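Local coordinates for FMN-binding domain-containing protein (Clostridium perfringens, PDB 3O6U) that is of unknown function but may bind flavin mononucleotide, at residues Tyr19-Val27 / Gln97-Leu106; Met47-Asn55 / Pro66-Glu74. All coordinates share one frame; numbering follows the deposited sequence.

Overall arrangement
Contact 1 sets the helix holding Gln97-Leu106 on one face of the mixed sheet, across strand Tyr19-Val27, close to the centre of the chain. Contact 2, its centre about 16 Å from that of contact 1, lies at the margin of the same fold, where the turn after strand 32-41 meets the start of helix 66-80. They touch in two places. In the interior the Phe98 ring of contact 1 packs on the Leu73-Glu74 backbone of contact 2, Phe98 CZ lying 3.3 Å from Leu73 O. Toward the surface Tyr19 adjoins Lys48 and Tyr54, with Tyr19 OH 3.4 Å from Tyr54 CD2. Both contacts lie within the FMN-binding family region.

Contact 1: Tyr19-Val27 / Gln97-Leu106; sequences YKAKLSIKV and QFKKLAEKVL
With CG anti to the backbone N (chi1 172°), Leu23 drops both its methyls from strand 19-27 onto helix 97-106, where they part company. Leu23 CD1 meets the Phe98 ring obliquely, 3.8 Å from Phe98 CE1. Leu23 CD2 settles on the helix backbone itself, 3.5 Å from Ala102 N, with Ala102 CB and Val105 CG1 close by. Ile25 holds CG1 between its backbone N and carbonyl carbon (chi1 59°), and from there Ile25 CD1 meets Val105 tip to tip, 3.8 Å from Val105 CG1; Leu106 CD2 lies a little farther off. At the other end of the strand Leu101 CD1 packs against Ala21, 4.0 Å from Ala21 CB. The Gln97 amide touches the same methyl, Gln97 NE2 3.3 Å from Ala21 CB, and this NE2 is hydrogen-bonded to Tyr37 OH on the neighbouring strand. The alternation of the strand thus gives Ala21, Leu23 and Ile25 to the helix, while Lys20, Lys22 and Ser24 start toward the other face of the sheet. Strand and helix run in roughly the same direction, their axes 43° apart and 8.8 Å at closest approach, the nearest CA pair being Leu23 and Leu101. This is alpha/beta packing of a helix on a sheet. Leu73 and Leu77 of helix 66-80 extend the apolar layer past Phe98, and Val9 and Tyr7 of strand 5-11 extend it past Leu101 and Val105. Apart from the Gln97 amide, the side chains meet through carbon, so cohesion comes mainly from van der Waals contact and burial of apolar surface.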
ATOM      1  N   TYR A  19       8.901  -8.746  -5.448  1.00 28.26           N
ATOM      2  CA  TYR A  19       8.394  -7.439  -5.059  1.00 20.26           C
ATOM      3  C   TYR A  19       8.007  -7.324  -3.608  1.00 23.53           C
ATOM      4  O   TYR A  19       7.426  -8.242  -3.027  1.00 33.32           O
ATOM      5  CB  TYR A  19       7.148  -7.070  -5.852  1.00 20.48           C
ATOM      6  CG  TYR A  19       7.405  -6.921  -7.304  1.00 27.95           C
ATOM      7  CD1 TYR A  19       7.956  -5.750  -7.814  1.00 22.42           C
ATOM      8  CD2 TYR A  19       7.098  -7.958  -8.182  1.00 31.90           C
ATOM      9  CE1 TYR A  19       8.196  -5.615  -9.174  1.00 30.25           C
ATOM     10  CE2 TYR A  19       7.324  -7.844  -9.530  1.00 30.43           C
ATOM     11  CZ  TYR A  19       7.872  -6.672 -10.028  1.00 38.24           C
ATOM     12  OH  TYR A  19       8.083  -6.576 -11.389  1.00 39.29           O
ATOM     13  N   LYS A  20       8.368  -6.193  -3.021  1.00 26.07           N
ATOM     14  CA  LYS A  20       7.931  -5.882  -1.672  1.00 25.31           C
ATOM     15  C   LYS A  20       6.884  -4.779  -1.815  1.00 25.80           C
ATOM     16  O   LYS A  20       6.714  -4.194  -2.889  1.00 30.81           O
ATOM     17  CB  LYS A  20       9.062  -5.336  -0.823  1.00 21.24           C
ATOM     18  CG  LYS A  20      10.014  -6.384  -0.336  1.00 28.18           C
ATOM     19  CD  LYS A  20      11.137  -5.733   0.432  1.00 25.48           C
ATOM     20  CE  LYS A  20      12.069  -6.777   1.021  1.00 32.40           C
ATOM     21  NZ  LYS A  20      13.162  -6.130   1.810  1.00 41.56           N
ATOM     22  N   ALA A  21       6.167  -4.508  -0.732  1.00 20.98           N
ATOM     23  CA  ALA A  21       5.213  -3.404  -0.758  1.00 24.57           C
ATOM     24  C   ALA A  21       5.342  -2.499   0.481  1.00 28.97           C
ATOM     25  O   ALA A  21       5.549  -2.946   1.621  1.00 20.47           O
ATOM     26  CB  ALA A  21       3.790  -3.898  -0.957  1.00 25.38           C
ATOM     27  N   LYS A  22       5.186  -1.213   0.207  1.00 24.97           N
ATOM     28  CA  LYS A  22       5.353  -0.159   1.174  1.00 25.55           C
ATOM     29  C   LYS A  22       4.128   0.740   1.236  1.00 24.17           C
ATOM     30  O   LYS A  22       3.587   1.121   0.200  1.00 30.97           O
ATOM     31  CB  LYS A  22       6.557   0.677   0.716  1.00 23.25           C
ATOM     32  CG  LYS A  22       7.349   1.306   1.813  1.00 35.78           C
ATOM     33  CD  LYS A  22       8.360   2.272   1.255  1.00 39.04           C
ATOM     34  CE  LYS A  22       8.858   3.198   2.348  1.00 41.28           C
ATOM     35  NZ  LYS A  22      10.298   3.532   2.186  1.00 44.91           N
ATOM     36  N   LEU A  23       3.679   1.044   2.445  1.00 22.21           N
ATOM     37  CA  LEU A  23       2.589   1.984   2.610  1.00 17.13           C
ATOM     38  C   LEU A  23       3.008   3.095   3.570  1.00 27.00           C
ATOM     39  O   LEU A  23       3.436   2.822   4.699  1.00 23.43           O
ATOM     40  CB  LEU A  23       1.331   1.309   3.163  1.00  9.31           C
ATOM     41  CG  LEU A  23       0.174   2.237   3.564  1.00 22.27           C
ATOM     42  CD1 LEU A  23      -0.258   3.108   2.381  1.00 25.44           C
ATOM     43  CD2 LEU A  23      -0.996   1.391   4.076  1.00 22.93           C
ATOM     44  N   SER A  24       2.927   4.341   3.102  1.00 20.22           N
ATOM     45  CA  SER A  24       3.195   5.469   3.976  1.00 19.53           C
ATOM     46  C   SER A  24       1.940   6.306   4.113  1.00 29.67           C
ATOM     47  O   SER A  24       1.155   6.429   3.170  1.00 26.94           O
ATOM     48  CB  SER A  24       4.301   6.387   3.446  1.00 23.02           C
ATOM     49  OG  SER A  24       5.560   5.896   3.832  1.00 32.48           O
ATOM     50  N   ILE A  25       1.745   6.852   5.307  1.00 22.21           N
ATOM     51  CA  ILE A  25       0.643   7.760   5.504  1.00 29.69           C
ATOM     52  C   ILE A  25       1.083   8.971   6.317  1.00 34.82           C
ATOM     53  O   ILE A  25       2.134   8.978   6.973  1.00 35.18           O
ATOM     54  CB  ILE A  25      -0.607   7.103   6.210  1.00 28.74           C
ATOM     55  CG1 ILE A  25      -0.242   6.542   7.590  1.00 25.93           C
ATOM     56  CG2 ILE A  25      -1.206   6.032   5.304  1.00 26.43           C
ATOM     57  CD1 ILE A  25      -1.472   6.265   8.450  1.00 21.54           C
ATOM     58  N   LYS A  26       0.306  10.033   6.188  1.00 31.97           N
ATOM     59  CA  LYS A  26       0.548  11.209   6.996  1.00 31.20           C
ATOM     60  C   LYS A  26      -0.809  11.456   7.684  1.00 27.26           C
ATOM     61  O   LYS A  26      -1.877  11.375   7.069  1.00 28.44           O
ATOM     62  CB  LYS A  26       1.016  12.414   6.157  1.00 26.34           C
ATOM     63  CG  LYS A  26       1.320  13.677   6.971  1.00 38.93           C
ATOM     64  CD  LYS A  26       1.779  14.855   6.082  1.00 38.39           C
ATOM     65  CE  LYS A  26       3.158  14.629   5.473  1.00 39.50           C
ATOM     66  NZ  LYS A  26       4.245  14.600   6.495  1.00 41.22           N
ATOM     67  N   VAL A  27      -0.744  11.691   8.986  1.00 22.64           N
ATOM     68  CA  VAL A  27      -1.940  11.931   9.777  1.00 26.46           C
ATOM     69  C   VAL A  27      -1.835  13.343  10.335  1.00 23.54           C
ATOM     70  O   VAL A  27      -0.850  13.695  10.986  1.00 34.81           O
ATOM     71  CB  VAL A  27      -2.057  10.906  10.956  1.00 36.17           C
ATOM     72  CG1 VAL A  27      -3.335  11.176  11.740  1.00 33.46           C
ATOM     73  CG2 VAL A  27      -2.027   9.446  10.434  1.00 14.81           C
ATOM     74  N   GLN A  97      -3.279  -7.327  -0.058  1.00 24.93           N
ATOM     75  CA  GLN A  97      -1.984  -6.967   0.502  1.00 26.46           C
ATOM     76  C   GLN A  97      -2.064  -5.534   1.081  1.00 29.60           C
ATOM     77  O   GLN A  97      -1.686  -5.313   2.236  1.00 27.47           O
ATOM     78  CB  GLN A  97      -0.907  -7.048  -0.579  1.00 32.54           C
ATOM     79  CG  GLN A  97       0.447  -6.482  -0.161  1.00 32.05           C
ATOM     80  CD  GLN A  97       1.569  -6.953  -1.063  1.00 31.57           C
ATOM     81  OE1 GLN A  97       2.217  -7.955  -0.781  1.00 44.72           O
ATOM     82  NE2 GLN A  97       1.783  -6.253  -2.164  1.00 15.84           N
ATOM     83  N   PHE A  98      -2.573  -4.578   0.291  1.00 28.69           N
ATOM     84  CA  PHE A  98      -2.740  -3.182   0.731  1.00 23.39           C
ATOM     85  C   PHE A  98      -3.538  -3.096   2.026  1.00 26.20           C
ATOM     86  O   PHE A  98      -3.152  -2.358   2.943  1.00 28.93           O
ATOM     87  CB  PHE A  98      -3.465  -2.342  -0.338  1.00 24.10           C
ATOM     88  CG  PHE A  98      -3.692  -0.874   0.051  1.00 23.55           C
ATOM     89  CD1 PHE A  98      -2.702   0.088  -0.145  1.00 21.00           C
ATOM     90  CD2 PHE A  98      -4.911  -0.460   0.602  1.00 23.56           C
ATOM     91  CE1 PHE A  98      -2.923   1.432   0.188  1.00 20.19           C
ATOM     92  CE2 PHE A  98      -5.132   0.872   0.936  1.00 31.12           C
ATOM     93  CZ  PHE A  98      -4.134   1.822   0.732  1.00 21.07           C
ATOM     94  N   LYS A  99      -4.643  -3.840   2.101  1.00 30.19           N
ATOM     95  CA  LYS A  99      -5.485  -3.816   3.290  1.00 32.72           C
ATOM     96  C   LYS A  99      -4.732  -4.241   4.542  1.00 27.78           C
ATOM     97  O   LYS A  99      -4.874  -3.593   5.576  1.00 26.82           O
ATOM     98  CB  LYS A  99      -6.765  -4.658   3.080  1.00 35.69           C
ATOM     99  CG  LYS A  99      -7.716  -4.017   2.042  1.00 49.29           C
ATOM    100  CD  LYS A  99      -8.958  -4.853   1.720  1.00 50.00           C
ATOM    101  CE  LYS A  99      -9.881  -4.971   2.923  1.00 54.72           C
ATOM    102  NZ  LYS A  99     -11.272  -5.340   2.544  1.00 60.47           N
ATOM    103  N   LYS A 100      -3.899  -5.281   4.458  1.00 25.51           N
ATOM    104  CA  LYS A 100      -3.137  -5.715   5.644  1.00 34.31           C
ATOM    105  C   LYS A 100      -2.157  -4.630   6.139  1.00 33.19           C
ATOM    106  O   LYS A 100      -2.074  -4.361   7.341  1.00 29.84           O
ATOM    107  CB  LYS A 100      -2.400  -7.035   5.375  1.00 37.01           C
ATOM    108  CG  LYS A 100      -3.337  -8.256   5.232  1.00 52.65           C
ATOM    109  CD  LYS A 100      -2.553  -9.552   5.002  1.00 62.65           C
ATOM    110  CE  LYS A 100      -3.463 -10.778   4.805  1.00 64.46           C
ATOM    111  NZ  LYS A 100      -3.683 -11.125   3.364  1.00 66.45           N
ATOM    112  N   LEU A 101      -1.437  -4.002   5.208  1.00 26.64           N
ATOM    113  CA  LEU A 101      -0.510  -2.907   5.522  1.00 20.26           C
ATOM    114  C   LEU A 101      -1.290  -1.715   6.128  1.00 21.99           C
ATOM    115  O   LEU A 101      -0.832  -1.100   7.098  1.00 22.25           O
ATOM    116  CB  LEU A 101       0.259  -2.490   4.258  1.00 19.71           C
ATOM    117  CG  LEU A 101       1.250  -3.531   3.707  1.00 22.74           C
ATOM    118  CD1 LEU A 101       1.904  -3.044   2.425  1.00 28.39           C
ATOM    119  CD2 LEU A 101       2.290  -3.816   4.750  1.00 23.17           C
ATOM    120  N   ALA A 102      -2.450  -1.375   5.570  1.00 18.95           N
ATOM    121  CA  ALA A 102      -3.272  -0.315   6.170  1.00 24.94           C
ATOM    122  C   ALA A 102      -3.690  -0.668   7.622  1.00 30.98           C
ATOM    123  O   ALA A 102      -3.622   0.196   8.503  1.00 32.28           O
ATOM    124  CB  ALA A 102      -4.512  -0.058   5.323  1.00 15.18           C
ATOM    125  N   GLU A 103      -4.115  -1.909   7.885  1.00 27.73           N
ATOM    126  CA  GLU A 103      -4.489  -2.276   9.250  1.00 33.75           C
ATOM    127  C   GLU A 103      -3.295  -2.041  10.177  1.00 29.40           C
ATOM    128  O   GLU A 103      -3.437  -1.408  11.223  1.00 28.65           O
ATOM    129  CB  GLU A 103      -4.941  -3.751   9.333  1.00 41.86           C
ATOM    130  CG  GLU A 103      -6.126  -4.062   8.412  1.00 63.31           C
ATOM    131  CD  GLU A 103      -6.470  -5.550   8.303  1.00 76.61           C
ATOM    132  OE1 GLU A 103      -6.095  -6.336   9.205  1.00 72.04           O
ATOM    133  OE2 GLU A 103      -7.142  -5.923   7.309  1.00 78.08           O
ATOM    134  N   LYS A 104      -2.111  -2.501   9.783  1.00 22.79           N
ATOM    135  CA  LYS A 104      -0.958  -2.327  10.643  1.00 24.13           C
ATOM    136  C   LYS A 104      -0.475  -0.889  10.761  1.00 25.44           C
ATOM    137  O   LYS A 104      -0.104  -0.468  11.855  1.00 33.53           O
ATOM    138  CB  LYS A 104       0.192  -3.234  10.205  1.00 24.36           C
ATOM    139  CG  LYS A 104       1.349  -3.201  11.196  1.00 44.84           C
ATOM    140  CD  LYS A 104       0.908  -3.741  12.557  1.00 57.24           C
ATOM    141  CE  LYS A 104       2.081  -3.852  13.531  1.00 67.43           C
ATOM    142  NZ  LYS A 104       1.687  -4.470  14.843  1.00 72.22           N
ATOM    143  N   VAL A 105      -0.486  -0.118   9.666  1.00 23.06           N
ATOM    144  CA  VAL A 105      -0.026   1.279   9.759  1.00 20.48           C
ATOM    145  C   VAL A 105      -0.987   2.123  10.607  1.00 22.94           C
ATOM    146  O   VAL A 105      -0.550   3.013  11.343  1.00 33.01           O
ATOM    147  CB  VAL A 105       0.238   1.934   8.332  1.00 19.50           C
ATOM    148  CG1 VAL A 105      -1.021   2.564   7.715  1.00 18.14           C
ATOM    149  CG2 VAL A 105       1.352   2.968   8.468  1.00 18.68           C
ATOM    150  N   LEU A 106      -2.284   1.825  10.516  1.00 27.73           N
ATOM    151  CA  LEU A 106      -3.305   2.521  11.300  1.00 28.18           C
ATOM    152  C   LEU A 106      -3.198   2.189  12.795  1.00 38.23           C
ATOM    153  O   LEU A 106      -3.523   3.030  13.630  1.00 40.01           O
ATOM    154  CB  LEU A 106      -4.706   2.182  10.765  1.00 27.91           C
ATOM    155  CG  LEU A 106      -5.050   2.831   9.405  1.00 33.07           C
ATOM    156  CD1 LEU A 106      -6.358   2.295   8.839  1.00 35.91           C
ATOM    157  CD2 LEU A 106      -5.131   4.323   9.567  1.00 34.93           C
TER

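Contact 2: Met47-Asn55 / Pro66-Glu74; sequences MKREDKDYN and PAEYEPQLE
Arg49 and Ala67 bring their CA atoms within 4.3 Å where a short 3-10 turn, Lys48-Glu50, abuts the first turn of helix 66-80. Pro66 fills the junction. Pro66 CG lies 3.6 Å from Lys48 CD, the lysine chain crossing it at about a right angle, while Pro66 CB packs against Arg49 CA and CB. Lys48 CG also covers one face of the Tyr54 ring, 3.9 Å above its plane. Beyond these carbons Lys48 NZ forms a salt bridge with Glu39, whose OE1 is hydrogen-bonded to Tyr69 OH as well. Arg49, its chain bent at chi2 and chi3, runs along the helix to Glu70 and Glu74, one turn apart, forming a salt-bridge network at the seam between the turn and helix 66-80. Arg49 NH1 donates to Glu74 OE2 at 3.2 Å with an angle of 164°. The oxygen lies in the guanidinium plane, yet the bond reaches it from 47° above the carboxylate plane. NH1 also pairs with Glu70 OE1, but the modelled place of that oxygen is less certain. Pro71 CG sits over one guanidinium face of Arg49, 3.9 Å above the plane and offset toward its rim. The carboxylates have further partners on strand 32-41: Glu74 OE2 is hydrogen-bonded to Tyr37 N and Glu70 OE2 to Glu39 N. Glu74 thus joins the helix to both the strand and Arg49, which would probably favour its charged form. Just after the turn, Asp51 N-caps helix 52-62, Asp51 OD1 accepting an almost straight bond from Tyr54 N at 2.8 Å.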
HETATM    1  N   MSE A  47      10.090   0.772  -8.957  1.00 17.02           N
HETATM    2  CA  MSE A  47       8.657   0.838  -8.706  1.00 19.25           C
HETATM    3  C   MSE A  47       7.864   0.112  -9.804  1.00 25.43           C
HETATM    4  O   MSE A  47       8.077   0.320 -10.997  1.00 38.10           O
HETATM    5  CB  MSE A  47       8.252   2.299  -8.661  1.00 24.03           C
HETATM    6  CG  MSE A  47       9.038   3.077  -7.606  1.00 34.44           C
HETATM    7 SE   MSE A  47       8.567   2.491  -5.781  1.00 56.88          SE
HETATM    8  CE  MSE A  47      10.285   2.629  -4.852  1.00 22.18           C
ATOM      9  N   LYS A  48       6.951  -0.746  -9.388  1.00 25.77           N
ATOM     10  CA  LYS A  48       6.096  -1.503 -10.298  1.00 23.28           C
ATOM     11  C   LYS A  48       5.172  -0.603 -11.139  1.00 24.26           C
ATOM     12  O   LYS A  48       4.855  -0.924 -12.281  1.00 27.39           O
ATOM     13  CB  LYS A  48       5.237  -2.463  -9.476  1.00 23.03           C
ATOM     14  CG  LYS A  48       4.742  -3.677 -10.207  1.00 29.19           C
ATOM     15  CD  LYS A  48       3.762  -4.454  -9.350  1.00 25.47           C
ATOM     16  CE  LYS A  48       4.235  -5.870  -9.067  1.00 28.75           C
ATOM     17  NZ  LYS A  48       3.424  -6.497  -7.961  1.00 26.74           N
ATOM     18  N   ARG A  49       4.754   0.535 -10.593  1.00 28.94           N
ATOM     19  CA  ARG A  49       3.829   1.371 -11.346  1.00 26.70           C
ATOM     20  C   ARG A  49       4.505   2.173 -12.440  1.00 34.08           C
ATOM     21  O   ARG A  49       3.838   2.814 -13.255  1.00 32.23           O
ATOM     22  CB  ARG A  49       2.997   2.241 -10.387  1.00 17.37           C
ATOM     23  CG  ARG A  49       3.494   3.634 -10.066  1.00 15.02           C
ATOM     24  CD  ARG A  49       3.101   3.885  -8.620  1.00 30.86           C
ATOM     25  NE  ARG A  49       2.495   5.177  -8.377  1.00 28.71           N
ATOM     26  CZ  ARG A  49       1.811   5.484  -7.278  1.00 31.00           C
ATOM     27  NH1 ARG A  49       1.641   4.588  -6.306  1.00 19.21           N
ATOM     28  NH2 ARG A  49       1.284   6.693  -7.161  1.00 29.03           N
ATOM     29  N   GLU A  50       5.837   2.099 -12.456  1.00 31.05           N
ATOM     30  CA  GLU A  50       6.639   2.751 -13.480  1.00 28.98           C
ATOM     31  C   GLU A  50       7.043   1.734 -14.550  1.00 24.93           C
ATOM     32  O   GLU A  50       7.628   2.107 -15.560  1.00 29.74           O
ATOM     33  CB  GLU A  50       7.898   3.364 -12.874  1.00 20.56           C
ATOM     34  CG  GLU A  50       7.634   4.590 -12.004  1.00 27.73           C
ATOM     35  CD  GLU A  50       8.920   5.160 -11.413  1.00 42.65           C
ATOM     36  OE1 GLU A  50      10.015   4.786 -11.885  1.00 46.59           O
ATOM     37  OE2 GLU A  50       8.847   5.987 -10.483  1.00 57.80           O
ATOM     38  N   ASP A  51       6.727   0.457 -14.342  1.00 28.90           N
ATOM     39  CA  ASP A  51       7.098  -0.570 -15.318  1.00 25.31           C
ATOM     40  C   ASP A  51       6.048  -0.781 -16.412  1.00 24.71           C
ATOM     41  O   ASP A  51       5.033  -1.438 -16.204  1.00 34.91           O
ATOM     42  CB  ASP A  51       7.395  -1.902 -14.611  1.00 16.91           C
ATOM     43  CG  ASP A  51       7.807  -3.004 -15.579  1.00 34.55           C
ATOM     44  OD1 ASP A  51       7.447  -2.943 -16.769  1.00 48.66           O
ATOM     45  OD2 ASP A  51       8.476  -3.960 -15.148  1.00 47.69           O
ATOM     46  N   LYS A  52       6.320  -0.219 -17.583  1.00 38.85           N
ATOM     47  CA  LYS A  52       5.448  -0.304 -18.752  1.00 43.16           C
ATOM     48  C   LYS A  52       5.020  -1.714 -19.150  1.00 40.99           C
ATOM     49  O   LYS A  52       3.823  -1.988 -19.269  1.00 50.90           O
ATOM     50  CB  LYS A  52       6.138   0.343 -19.949  1.00 50.34           C
ATOM     51  CG  LYS A  52       5.222   0.790 -21.061  1.00 52.52           C
ATOM     52  CD  LYS A  52       6.036   1.522 -22.111  1.00 54.55           C
ATOM     53  CE  LYS A  52       5.154   2.042 -23.210  1.00 56.81           C
ATOM     54  NZ  LYS A  52       4.113   1.048 -23.540  1.00 55.17           N
ATOM     55  N   ASP A  53       5.983  -2.612 -19.367  1.00 34.16           N
ATOM     56  CA  ASP A  53       5.643  -3.977 -19.782  1.00 41.38           C
ATOM     57  C   ASP A  53       4.872  -4.709 -18.715  1.00 48.22           C
ATOM     58  O   ASP A  53       3.942  -5.446 -19.021  1.00 52.10           O
ATOM     59  CB  ASP A  53       6.888  -4.796 -20.158  1.00 41.23           C
ATOM     60  CG  ASP A  53       7.441  -4.428 -21.519  1.00 52.33           C
ATOM     61  OD1 ASP A  53       6.737  -3.715 -22.273  1.00 56.43           O
ATOM     62  OD2 ASP A  53       8.574  -4.861 -21.833  1.00 48.35           O
ATOM     63  N   TYR A  54       5.255  -4.513 -17.460  1.00 43.26           N
ATOM     64  CA  TYR A  54       4.546  -5.171 -16.382  1.00 42.04           C
ATOM     65  C   TYR A  54       3.097  -4.720 -16.374  1.00 44.84           C
ATOM     66  O   TYR A  54       2.195  -5.523 -16.117  1.00 46.04           O
ATOM     67  CB  TYR A  54       5.167  -4.852 -15.028  1.00 45.78           C
ATOM     68  CG  TYR A  54       4.619  -5.723 -13.932  1.00 34.19           C
ATOM     69  CD1 TYR A  54       3.332  -5.524 -13.423  1.00 30.93           C
ATOM     70  CD2 TYR A  54       5.376  -6.770 -13.422  1.00 34.48           C
ATOM     71  CE1 TYR A  54       2.813  -6.352 -12.425  1.00 32.11           C
ATOM     72  CE2 TYR A  54       4.875  -7.602 -12.432  1.00 32.79           C
ATOM     73  CZ  TYR A  54       3.596  -7.391 -11.937  1.00 41.54           C
ATOM     74  OH  TYR A  54       3.121  -8.227 -10.953  1.00 54.75           O
ATOM     75  N   ASN A  55       2.865  -3.439 -16.647  1.00 40.00           N
ATOM     76  CA  ASN A  55       1.502  -2.952 -16.656  1.00 42.10           C
ATOM     77  C   ASN A  55       0.698  -3.450 -17.828  1.00 56.18           C
ATOM     78  O   ASN A  55      -0.343  -4.061 -17.644  1.00 53.77           O
ATOM     79  CB  ASN A  55       1.440  -1.428 -16.697  1.00 38.39           C
ATOM     80  CG  ASN A  55       1.696  -0.804 -15.366  1.00 41.22           C
ATOM     81  OD1 ASN A  55       2.845  -0.521 -15.031  1.00 45.35           O
ATOM     82  ND2 ASN A  55       0.633  -0.594 -14.580  1.00 32.92           N
ATOM     83  N   PRO A  66      -0.762  -1.719 -11.650  1.00 35.45           N
ATOM     84  CA  PRO A  66      -0.297  -0.839 -10.559  1.00 30.61           C
ATOM     85  C   PRO A  66      -0.447   0.653 -10.783  1.00 30.12           C
ATOM     86  O   PRO A  66      -0.850   1.391  -9.881  1.00 35.28           O
ATOM     87  CB  PRO A  66       1.183  -1.234 -10.398  1.00 27.52           C
ATOM     88  CG  PRO A  66       1.328  -2.533 -11.152  1.00 37.51           C
ATOM     89  CD  PRO A  66       0.338  -2.470 -12.259  1.00 35.18           C
ATOM     90  N   ALA A  67      -0.103   1.054 -11.989  1.00 25.20           N
ATOM     91  CA  ALA A  67      -0.195   2.434 -12.433  1.00 32.86           C
ATOM     92  C   ALA A  67      -1.596   2.958 -12.148  1.00 31.35           C
ATOM     93  O   ALA A  67      -1.763   4.117 -11.788  1.00 29.48           O
ATOM     94  CB  ALA A  67       0.141   2.517 -13.906  1.00 33.22           C
ATOM     95  N   GLU A  68      -2.589   2.088 -12.314  1.00 28.30           N
ATOM     96  CA  GLU A  68      -3.963   2.424 -11.983  1.00 30.75           C
ATOM     97  C   GLU A  68      -4.359   2.026 -10.539  1.00 32.33           C
ATOM     98  O   GLU A  68      -4.856   2.874  -9.791  1.00 37.74           O
ATOM     99  CB  GLU A  68      -4.941   1.727 -12.938  1.00 46.47           C
ATOM    100  CG  GLU A  68      -4.418   1.654 -14.358  1.00 71.48           C
ATOM    101  CD  GLU A  68      -5.485   1.318 -15.385  1.00 93.53           C
ATOM    102  OE1 GLU A  68      -5.909   0.141 -15.454  1.00 92.43           O
ATOM    103  OE2 GLU A  68      -5.902   2.242 -16.123  1.00107.73           O
ATOM    104  N   TYR A  69      -4.134   0.772 -10.127  1.00 29.69           N
ATOM    105  CA  TYR A  69      -4.625   0.391  -8.808  1.00 35.34           C
ATOM    106  C   TYR A  69      -3.961   1.013  -7.606  1.00 30.79           C
ATOM    107  O   TYR A  69      -4.654   1.270  -6.615  1.00 30.12           O
ATOM    108  CB  TYR A  69      -4.753  -1.161  -8.625  1.00 21.12           C
ATOM    109  CG  TYR A  69      -3.493  -2.004  -8.625  1.00 25.28           C
ATOM    110  CD1 TYR A  69      -2.531  -1.889  -7.621  1.00 28.27           C
ATOM    111  CD2 TYR A  69      -3.287  -2.965  -9.613  1.00 29.06           C
ATOM    112  CE1 TYR A  69      -1.396  -2.707  -7.623  1.00 19.81           C
ATOM    113  CE2 TYR A  69      -2.175  -3.764  -9.615  1.00 25.75           C
ATOM    114  CZ  TYR A  69      -1.238  -3.635  -8.629  1.00 27.59           C
ATOM    115  OH  TYR A  69      -0.117  -4.423  -8.702  1.00 30.00           O
ATOM    116  N   GLU A  70      -2.668   1.335  -7.692  1.00 24.75           N
ATOM    117  CA  GLU A  70      -1.997   1.883  -6.515  1.00 22.55           C
ATOM    118  C   GLU A  70      -2.501   3.248  -6.154  1.00 30.58           C
ATOM    119  O   GLU A  70      -2.731   3.528  -4.985  1.00 34.38           O
ATOM    120  CB  GLU A  70      -0.463   1.871  -6.669  1.00 15.06           C
ATOM    121  CG  GLU A  70       0.114   0.460  -6.756  1.00 18.94           C
ATOM    122  CD  GLU A  70       1.616   0.458  -6.873  1.00 23.62           C
ATOM    123  OE1 GLU A  70       2.174   1.524  -7.228  1.00 31.78           O
ATOM    124  OE2 GLU A  70       2.234  -0.598  -6.622  1.00 26.57           O
ATOM    125  N   PRO A  71      -2.687   4.127  -7.152  1.00 34.74           N
ATOM    126  CA  PRO A  71      -3.193   5.443  -6.759  1.00 33.84           C
ATOM    127  C   PRO A  71      -4.652   5.318  -6.308  1.00 30.37           C
ATOM    128  O   PRO A  71      -5.106   6.097  -5.475  1.00 36.55           O
ATOM    129  CB  PRO A  71      -3.026   6.286  -8.017  1.00 31.26           C
ATOM    130  CG  PRO A  71      -2.024   5.524  -8.864  1.00 35.90           C
ATOM    131  CD  PRO A  71      -2.304   4.088  -8.570  1.00 33.33           C
ATOM    132  N   GLN A  72      -5.394   4.346  -6.837  1.00 32.46           N
ATOM    133  CA  GLN A  72      -6.774   4.163  -6.383  1.00 32.45           C
ATOM    134  C   GLN A  72      -6.828   3.738  -4.920  1.00 40.34           C
ATOM    135  O   GLN A  72      -7.601   4.305  -4.135  1.00 43.30           O
ATOM    136  CB  GLN A  72      -7.516   3.144  -7.252  1.00 31.67           C
ATOM    137  CG  GLN A  72      -7.870   3.748  -8.603  1.00 49.46           C
ATOM    138  CD  GLN A  72      -8.571   2.794  -9.541  1.00 55.22           C
ATOM    139  OE1 GLN A  72      -9.333   1.925  -9.113  1.00 52.24           O
ATOM    140  NE2 GLN A  72      -8.338   2.970 -10.842  1.00 61.25           N
ATOM    141  N   LEU A  73      -5.990   2.768  -4.551  1.00 27.68           N
ATOM    142  CA  LEU A  73      -5.953   2.267  -3.184  1.00 25.31           C
ATOM    143  C   LEU A  73      -5.610   3.395  -2.218  1.00 28.79           C
ATOM    144  O   LEU A  73      -6.198   3.510  -1.128  1.00 22.92           O
ATOM    145  CB  LEU A  73      -4.941   1.120  -3.088  1.00 26.55           C
ATOM    146  CG  LEU A  73      -5.354  -0.098  -3.923  1.00 23.15           C
ATOM    147  CD1 LEU A  73      -4.191  -1.030  -4.113  1.00 28.65           C
ATOM    148  CD2 LEU A  73      -6.502  -0.814  -3.244  1.00 24.77           C
ATOM    149  N   GLU A  74      -4.667   4.232  -2.629  1.00 20.29           N
ATOM    150  CA  GLU A  74      -4.256   5.365  -1.825  1.00 25.74           C
ATOM    151  C   GLU A  74      -5.445   6.275  -1.533  1.00 38.11           C
ATOM    152  O   GLU A  74      -5.669   6.665  -0.379  1.00 41.05           O
ATOM    153  CB  GLU A  74      -3.179   6.186  -2.558  1.00 26.29           C
ATOM    154  CG  GLU A  74      -1.832   5.479  -2.733  1.00 32.20           C
ATOM    155  CD  GLU A  74      -0.839   6.326  -3.522  1.00 36.29           C
ATOM    156  OE1 GLU A  74      -1.213   7.438  -3.941  1.00 46.86           O
ATOM    157  OE2 GLU A  74       0.311   5.884  -3.730  1.00 32.15           O
TER
HETATM  158  O   HOH W   1       4.643   0.696  -7.427  1.00 28.53           O